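Homoprotocatechuate 2,3-dioxygenase (Brevibacterium fuscum, PDB 4Z6M) catalyses the iron(II)-dependent, ring-opening oxidation of homoprotocatechuate by molecular oxygen, an extradiol cleavage between carbons 2 and 3 of the aromatic ring. Local coordinates at residues L16-Y20 / E57-H61; A21-T26 / P70-A76; A76-R80 / H155-V159. The protein carries 1 engineered substitution. Residues are numbered along the deposited sequence.

Contact 1: L16-Y20 / E57-H61; sequences LRCAY and EEFIH
A two-pronged salt bridge ties the first strand of the N-terminal glyoxalase/dioxygenase-family module, strand 15-25, to the loop between strands 50-54 and 64-68. Residues 16-20 are in the strand, while 57-61 have no regular structure; the backbones stay well apart, the nearest CA pair being Ala-19 and Ile-60 at 8.4 Å, so side chains span the gap. Ala-19 breaks the extended run (phi/psi -128/-46): with Tyr-20 it faces Ala-78 of strand 73-81 in a classic beta bulge.

The polar part is carried by Arg-17, which, with chi1 p and then trans through chi2 and chi3, extends toward the loop and meets Glu-58 (chi1 t, chi2 p) end on. Arg-17 NH2 donates to Glu-58 OE1 at 2.9 Å and Arg-17 NH1 to Glu-58 OE2 at 3.1 Å, both nearly linear. The same carboxylate organises its own loop, Glu-58 OE2 accepting from Phe-59 N at 2.9 Å and Ile-60 N at 3.1 Å. Arg-17 NH1 also forms a salt bridge with Asp-277 of a second subunit, so the buried charge cluster lies at a subunit interface.

Loop side chains pack around the guanidinium in van der Waals contact: Ile-60 (chi1 p, chi2 t) brings CG2 to 3.6 Å from Arg-17 NH1, and Phe-59 CE1 approaches Arg-17 NH1 obliquely at 4.2 Å. The apolar touch lies farther along the strand, where Ile-60 CD1 rests 3.9 Å from Ala-19 CB.

Contact 2: A21-T26 / P70-A76; sequences AELVVT and PVAALKA
Pro-70 enters from the loop after strand 64-68, its CA 5.9 Å from that of Thr-26 at the far end of the pairing; Pro-70 O lies 3.8 Å from Thr-26 CG2. The hydroxyl of Thr-26 hydrogen-bonds instead to Asp-262. Val-71 points its CB away from segment 21-26, but its carbonyl O sits 3.3 Å from Val-24 CG1 (Val-24 chi1 t). At Ala-72 the chain closes in, its CA making a CA-H...O contact of 3.3 Å with Val-24 O.

Regular pairing starts at Ala-73, an antiparallel hydrogen-bonded partner of Val-24 (CA-CA 5.2 Å): Val-24 N to Ala-73 O is 2.8 Å, and Ala-73 N to Val-24 O is 3.3 Å. Leu-74 and Leu-23 form the next, non-hydrogen-bonded pair (CA-CA 4.7 Å). With rotamers t/p for Leu-74 and m/t for Leu-23, Leu-74 CD1 meets Leu-23 CD2 at 4.0 Å on the face covered by Leu-212. Strands 21-25 and 73-76 thus join as central neighbours in the mixed sheet of the N-terminal glyoxalase-type module, their directions 140° apart and their axes approaching to 4.6 Å.

Lys-75 (phi/psi -90/-37) introduces a classic beta bulge opposite Glu-22: Glu-22 O accepts from Lys-75 N at 2.8 Å and from Ala-76 N at 3.3 Å. The extended Lys-75 side chain reaches the Glu-22 carboxylate through water 1, which donates to Glu-22 OE2 (2.6 Å) and accepts from Lys-75 NZ (3.0 Å). That carboxylate also hydrogen-bonds to Thr-67 and forms a salt bridge with Arg-117. Ala-76 closes the pairing, Glu-22 N donating to Ala-76 O at 2.8 Å.

Contact 3: A76-R80 / H155-V159; sequences AMAFR and HFNQV. With FE2 (Fe (II) ion), chain E.
Phe-156 is gripped by two residues of one strand: its ring face receives Met-77, while its edge points at the face of the Phe-79 ring. The two rings form an offset edge-to-face pair, centroids 5.5 Å apart and planes at 86°, with Phe-79 CZ and Phe-156 CD2 at 3.8 Å. Met-77 CB stands 4.0 Å from the Phe-156 centroid, close to the ring normal, in a CH-pi contact; Met-77 SD makes an oblique Met-aromatic contact, 5.4 Å from that centroid. With chi1 p, chi2 t and chi3 m, the methionine brings CE to 3.4 Å from Phe-156 CB and 3.7 Å from Gln-158 OE1, whose main polar partner is Tyr-126.

Segments 76-80 and 155-159 belong to different sheets. Each is part of a central strand, 73-81 or 152-160, in the sheet of one glyoxalase-family module, and they face one another across the interior, axes 9.1 Å apart at closest and directions at 136°; Met-77 and Phe-156 have the nearest CA atoms (7.8 Å). Ala-78 points CB away, but its carbonyl O meets Phe-156 CZ at 3.7 Å.

Beside Phe-156 in the sequence, His-155 (chi1 p) binds the iron through NE2 at 2.2 Å, completing the facial triad of two histidines and one carboxylate with His-214 and Glu-267. Three waters at 2.2 Å occupy the remaining positions, and water 2 also accepts from Asn-157 ND2 at 2.9 Å.

How the contacts relate
Strand 15-25 runs through contact 1 and then contact 2, whose segments alternate along the chain, with centres about 19 Å apart. Strand 73-81, its neighbour in the N-terminal sheet, carries contact 2 and continues into contact 3 through the shared Ala-76. Contact 3 comes last in sequence, its centre about 12 Å from that of contact 1 and about 13 Å from that of contact 2, and alone crosses to the sheet of the second module. Phe-156 links all three: it packs on Cys-18 and Tyr-20 of contact 1 and Ala-21 of contact 2. The paired N-terminal strands thus back the iron-bearing strand, while Arg-17 of contact 1 and Arg-80 of contact 3 both reach Asp-277 of a neighbouring subunit.

Contact 1: L16-Y20 / E57-H61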
# COMPACT_ATOMS: atom_id res chain seq x y z
N LEU A 16 2.22 12.32 -29.43
CA LEU A 16 1.37 11.75 -28.38
C LEU A 16 2.08 11.63 -27.02
O LEU A 16 1.50 11.98 -25.98
CB LEU A 16 0.89 10.37 -28.80
CG LEU A 16 0.04 10.27 -30.06
CD1 LEU A 16 -0.09 8.81 -30.48
CD2 LEU A 16 -1.33 10.92 -29.81
N ARG A 17 3.28 11.06 -27.03
CA ARG A 17 3.93 10.58 -25.81
C ARG A 17 5.29 10.04 -26.15
O ARG A 17 5.54 9.63 -27.29
CB ARG A 17 3.13 9.46 -25.11
CG ARG A 17 2.82 8.27 -26.01
CD ARG A 17 2.45 7.06 -25.18
NE ARG A 17 2.00 5.91 -25.96
CZ ARG A 17 2.24 4.64 -25.63
NH1 ARG A 17 1.74 3.66 -26.37
NH2 ARG A 17 2.95 4.35 -24.56
N CYS A 18 6.14 9.96 -25.14
CA CYS A 18 7.27 9.06 -25.21
C CYS A 18 6.79 7.63 -25.40
O CYS A 18 5.74 7.23 -24.89
CB CYS A 18 8.16 9.17 -23.98
SG CYS A 18 7.42 8.67 -22.43
N ALA A 19 7.53 6.86 -26.19
CA ALA A 19 7.09 5.50 -26.53
C ALA A 19 8.11 4.41 -26.28
O ALA A 19 7.76 3.35 -25.77
CB ALA A 19 6.61 5.43 -27.96
N TYR A 20 9.36 4.61 -26.70
CA TYR A 20 10.40 3.63 -26.37
C TYR A 20 11.76 4.27 -26.48
O TYR A 20 11.91 5.30 -27.14
CB TYR A 20 10.31 2.36 -27.26
CG TYR A 20 10.86 2.50 -28.68
CD1 TYR A 20 10.03 2.87 -29.73
CD2 TYR A 20 12.19 2.22 -28.97
CE1 TYR A 20 10.51 2.99 -31.03
CE2 TYR A 20 12.67 2.34 -30.27
CZ TYR A 20 11.84 2.74 -31.29
OH TYR A 20 12.37 2.85 -32.56
N GLU A 57 1.37 -2.65 -18.91
CA GLU A 57 0.14 -2.12 -19.50
C GLU A 57 0.26 -1.70 -20.96
O GLU A 57 -0.67 -1.15 -21.54
CB GLU A 57 -0.39 -0.94 -18.65
CG GLU A 57 -0.77 -1.35 -17.26
CD GLU A 57 -1.43 -0.24 -16.45
OE1 GLU A 57 -1.29 0.94 -16.85
OE2 GLU A 57 -2.05 -0.59 -15.41
N GLU A 58 1.41 -1.96 -21.57
CA GLU A 58 1.65 -1.49 -22.94
C GLU A 58 0.97 -2.38 -23.98
O GLU A 58 0.91 -3.59 -23.82
CB GLU A 58 3.14 -1.44 -23.21
CG GLU A 58 3.49 -0.77 -24.53
CD GLU A 58 2.89 0.61 -24.63
OE1 GLU A 58 3.50 1.56 -24.05
OE2 GLU A 58 1.81 0.78 -25.26
N PHE A 59 0.48 -1.77 -25.06
CA PHE A 59 -0.06 -2.52 -26.20
C PHE A 59 0.79 -2.36 -27.47
O PHE A 59 0.67 -3.17 -28.38
CB PHE A 59 -1.53 -2.16 -26.51
CG PHE A 59 -1.70 -0.83 -27.16
CD1 PHE A 59 -1.74 0.33 -26.39
CD2 PHE A 59 -1.78 -0.71 -28.53
CE1 PHE A 59 -1.84 1.56 -27.01
CE2 PHE A 59 -1.91 0.54 -29.13
CZ PHE A 59 -1.92 1.66 -28.36
N ILE A 60 1.61 -1.31 -27.55
CA ILE A 60 2.54 -1.20 -28.70
C ILE A 60 3.66 -2.20 -28.48
O ILE A 60 3.79 -2.81 -27.41
CB ILE A 60 3.09 0.23 -28.93
CG1 ILE A 60 4.10 0.67 -27.85
CG2 ILE A 60 1.94 1.23 -29.07
CD1 ILE A 60 4.89 1.91 -28.26
N HIS A 61 4.46 -2.43 -29.52
CA HIS A 61 5.31 -3.61 -29.52
C HIS A 61 6.33 -3.63 -28.38
O HIS A 61 6.62 -4.67 -27.82
CB HIS A 61 6.02 -3.71 -30.85
CG HIS A 61 6.85 -4.94 -31.01
ND1 HIS A 61 8.21 -4.95 -30.79
CD2 HIS A 61 6.53 -6.19 -31.42
CE1 HIS A 61 8.70 -6.15 -31.05
NE2 HIS A 61 7.70 -6.92 -31.43

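Contact 2: A21-T26 / P70-A76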
# COMPACT_ATOMS: atom_id res chain seq x y z
N ALA A 21 12.74 3.65 -25.83
CA ALA A 21 14.15 3.96 -26.08
C ALA A 21 14.85 2.73 -26.63
O ALA A 21 14.55 1.61 -26.23
CB ALA A 21 14.85 4.45 -24.83
N GLU A 22 15.83 2.97 -27.50
CA GLU A 22 16.78 1.94 -27.93
C GLU A 22 18.13 2.25 -27.29
O GLU A 22 18.70 3.32 -27.54
CB GLU A 22 16.90 1.91 -29.47
CG GLU A 22 17.81 0.79 -29.93
CD GLU A 22 17.99 0.68 -31.43
OE1 GLU A 22 17.52 1.56 -32.19
OE2 GLU A 22 18.59 -0.35 -31.85
N LEU A 23 18.57 1.36 -26.40
CA LEU A 23 19.84 1.45 -25.72
C LEU A 23 20.80 0.43 -26.30
O LEU A 23 20.46 -0.74 -26.41
CB LEU A 23 19.68 1.19 -24.22
CG LEU A 23 18.77 2.15 -23.44
CD1 LEU A 23 18.68 1.69 -22.00
CD2 LEU A 23 19.25 3.59 -23.50
N VAL A 24 22.03 0.87 -26.58
CA VAL A 24 23.11 -0.05 -26.90
C VAL A 24 23.71 -0.52 -25.60
O VAL A 24 23.99 0.27 -24.69
CB VAL A 24 24.17 0.58 -27.82
CG1 VAL A 24 25.28 -0.41 -28.10
CG2 VAL A 24 23.52 1.03 -29.13
N VAL A 25 23.87 -1.83 -25.50
CA VAL A 25 24.43 -2.52 -24.33
C VAL A 25 25.60 -3.40 -24.78
O VAL A 25 25.64 -3.82 -25.92
CB VAL A 25 23.37 -3.36 -23.60
CG1 VAL A 25 22.23 -2.46 -23.15
CG2 VAL A 25 22.86 -4.52 -24.46
N THR A 26 26.54 -3.66 -23.88
CA THR A 26 27.78 -4.35 -24.26
C THR A 26 27.72 -5.87 -24.09
O THR A 26 28.42 -6.59 -24.80
CB THR A 26 29.01 -3.82 -23.49
OG1 THR A 26 28.81 -3.92 -22.08
CG2 THR A 26 29.32 -2.38 -23.93
N PRO A 70 29.30 -2.07 -29.46
CA PRO A 70 30.61 -1.97 -28.84
C PRO A 70 30.71 -0.94 -27.72
O PRO A 70 31.53 -1.10 -26.81
CB PRO A 70 31.52 -1.59 -30.02
CG PRO A 70 30.61 -0.96 -31.03
CD PRO A 70 29.30 -1.66 -30.88
N VAL A 71 29.88 0.10 -27.79
CA VAL A 71 29.92 1.21 -26.85
C VAL A 71 28.50 1.45 -26.36
O VAL A 71 27.60 1.80 -27.14
CB VAL A 71 30.49 2.50 -27.48
CG1 VAL A 71 30.48 3.66 -26.49
CG2 VAL A 71 31.92 2.24 -27.96
N ALA A 72 28.30 1.30 -25.06
CA ALA A 72 27.00 1.57 -24.46
C ALA A 72 26.58 3.03 -24.62
O ALA A 72 27.39 3.94 -24.38
CB ALA A 72 27.03 1.22 -22.98
N ALA A 73 25.36 3.25 -25.07
CA ALA A 73 24.89 4.57 -25.49
C ALA A 73 23.40 4.54 -25.79
O ALA A 73 22.85 3.47 -26.05
CB ALA A 73 25.64 5.04 -26.73
N LEU A 74 22.76 5.71 -25.76
CA LEU A 74 21.42 5.85 -26.34
C LEU A 74 21.52 5.85 -27.87
O LEU A 74 22.24 6.67 -28.43
CB LEU A 74 20.79 7.16 -25.87
CG LEU A 74 19.45 7.50 -26.55
CD1 LEU A 74 18.32 6.58 -26.05
CD2 LEU A 74 19.07 8.95 -26.36
N LYS A 75 20.81 4.92 -28.53
CA LYS A 75 20.72 4.92 -29.99
C LYS A 75 19.54 5.74 -30.50
O LYS A 75 19.65 6.42 -31.52
CB LYS A 75 20.67 3.48 -30.53
CG LYS A 75 20.72 3.36 -32.03
CD LYS A 75 21.13 1.98 -32.49
CE LYS A 75 21.10 1.94 -34.01
NZ LYS A 75 21.97 0.87 -34.55
N ALA A 76 18.40 5.70 -29.78
CA ALA A 76 17.24 6.49 -30.18
C ALA A 76 16.28 6.62 -29.03
O ALA A 76 16.05 5.66 -28.28
CB ALA A 76 16.52 5.85 -31.34
O HOH W 1 19.56 -0.85 -34.18

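Contact 3: A76-R80 / H155-V159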
# COMPACT_ATOMS: atom_id res chain seq x y z
N ALA A 76 18.40 5.70 -29.78
CA ALA A 76 17.24 6.49 -30.18
C ALA A 76 16.28 6.62 -29.03
O ALA A 76 16.05 5.66 -28.28
CB ALA A 76 16.52 5.85 -31.34
N MET A 77 15.72 7.82 -28.90
CA MET A 77 14.58 8.05 -28.02
C MET A 77 13.39 8.37 -28.89
O MET A 77 13.44 9.28 -29.71
CB MET A 77 14.89 9.15 -26.99
CG MET A 77 15.54 10.38 -27.51
SD MET A 77 16.33 11.42 -26.25
CE MET A 77 15.26 11.33 -24.99
N ALA A 78 12.34 7.54 -28.78
CA ALA A 78 11.25 7.53 -29.74
C ALA A 78 9.99 8.06 -29.13
O ALA A 78 9.61 7.67 -28.00
CB ALA A 78 11.01 6.12 -30.28
N PHE A 79 9.31 8.91 -29.90
CA PHE A 79 8.00 9.45 -29.56
C PHE A 79 7.00 8.99 -30.60
O PHE A 79 7.28 9.01 -31.80
CB PHE A 79 8.05 10.97 -29.58
CG PHE A 79 9.03 11.55 -28.60
CD1 PHE A 79 8.67 11.82 -27.31
CD2 PHE A 79 10.34 11.80 -28.98
CE1 PHE A 79 9.57 12.35 -26.39
CE2 PHE A 79 11.27 12.34 -28.07
CZ PHE A 79 10.88 12.60 -26.77
N ARG A 80 5.83 8.53 -30.14
CA ARG A 80 4.75 8.22 -31.05
C ARG A 80 3.98 9.47 -31.42
O ARG A 80 3.74 10.33 -30.56
CB ARG A 80 3.83 7.15 -30.48
CG ARG A 80 3.00 6.46 -31.54
CD ARG A 80 2.15 5.32 -31.02
NE ARG A 80 1.56 4.62 -32.14
CZ ARG A 80 0.43 3.94 -32.13
NH1 ARG A 80 -0.30 3.81 -31.03
NH2 ARG A 80 0.00 3.40 -33.25
N HIS A 155 8.86 8.59 -19.03
CA HIS A 155 9.56 9.71 -19.62
C HIS A 155 11.02 9.42 -19.88
O HIS A 155 11.58 8.42 -19.41
CB HIS A 155 9.44 10.97 -18.71
CG HIS A 155 10.10 10.85 -17.35
ND1 HIS A 155 9.41 10.45 -16.23
CD2 HIS A 155 11.34 11.18 -16.93
CE1 HIS A 155 10.21 10.52 -15.18
NE2 HIS A 155 11.39 10.96 -15.58
N PHE A 156 11.65 10.34 -20.61
CA PHE A 156 13.08 10.44 -20.75
C PHE A 156 13.58 11.66 -20.02
O PHE A 156 12.82 12.60 -19.75
CB PHE A 156 13.47 10.60 -22.23
CG PHE A 156 12.81 9.60 -23.17
CD1 PHE A 156 12.91 8.22 -22.96
CD2 PHE A 156 12.09 10.05 -24.26
CE1 PHE A 156 12.34 7.34 -23.85
CE2 PHE A 156 11.51 9.16 -25.15
CZ PHE A 156 11.63 7.82 -24.93
N ASN A 157 14.88 11.70 -19.75
CA ASN A 157 15.51 12.90 -19.21
C ASN A 157 16.88 13.05 -19.88
O ASN A 157 17.67 12.11 -19.89
CB ASN A 157 15.62 12.81 -17.69
CG ASN A 157 16.12 14.10 -17.06
OD1 ASN A 157 17.20 14.58 -17.38
ND2 ASN A 157 15.32 14.66 -16.15
N GLN A 158 17.11 14.23 -20.47
CA GLN A 158 18.28 14.56 -21.30
C GLN A 158 19.18 15.55 -20.59
O GLN A 158 18.70 16.53 -20.04
CB GLN A 158 17.78 15.20 -22.58
CG GLN A 158 16.80 14.35 -23.37
CD GLN A 158 16.18 15.08 -24.52
OE1 GLN A 158 14.98 15.03 -24.74
NE2 GLN A 158 17.00 15.78 -25.27
N VAL A 159 20.49 15.32 -20.64
CA VAL A 159 21.44 16.31 -20.16
C VAL A 159 21.90 17.18 -21.34
O VAL A 159 22.37 16.67 -22.36
CB VAL A 159 22.68 15.66 -19.50
CG1 VAL A 159 23.54 16.73 -18.85
CG2 VAL A 159 22.32 14.58 -18.49
FE FE2 E . 12.90 11.69 -14.13
O HOH W 2 12.82 13.59 -15.14
O HOH W 3 11.36 12.22 -12.71
O HOH W 4 14.22 12.69 -12.66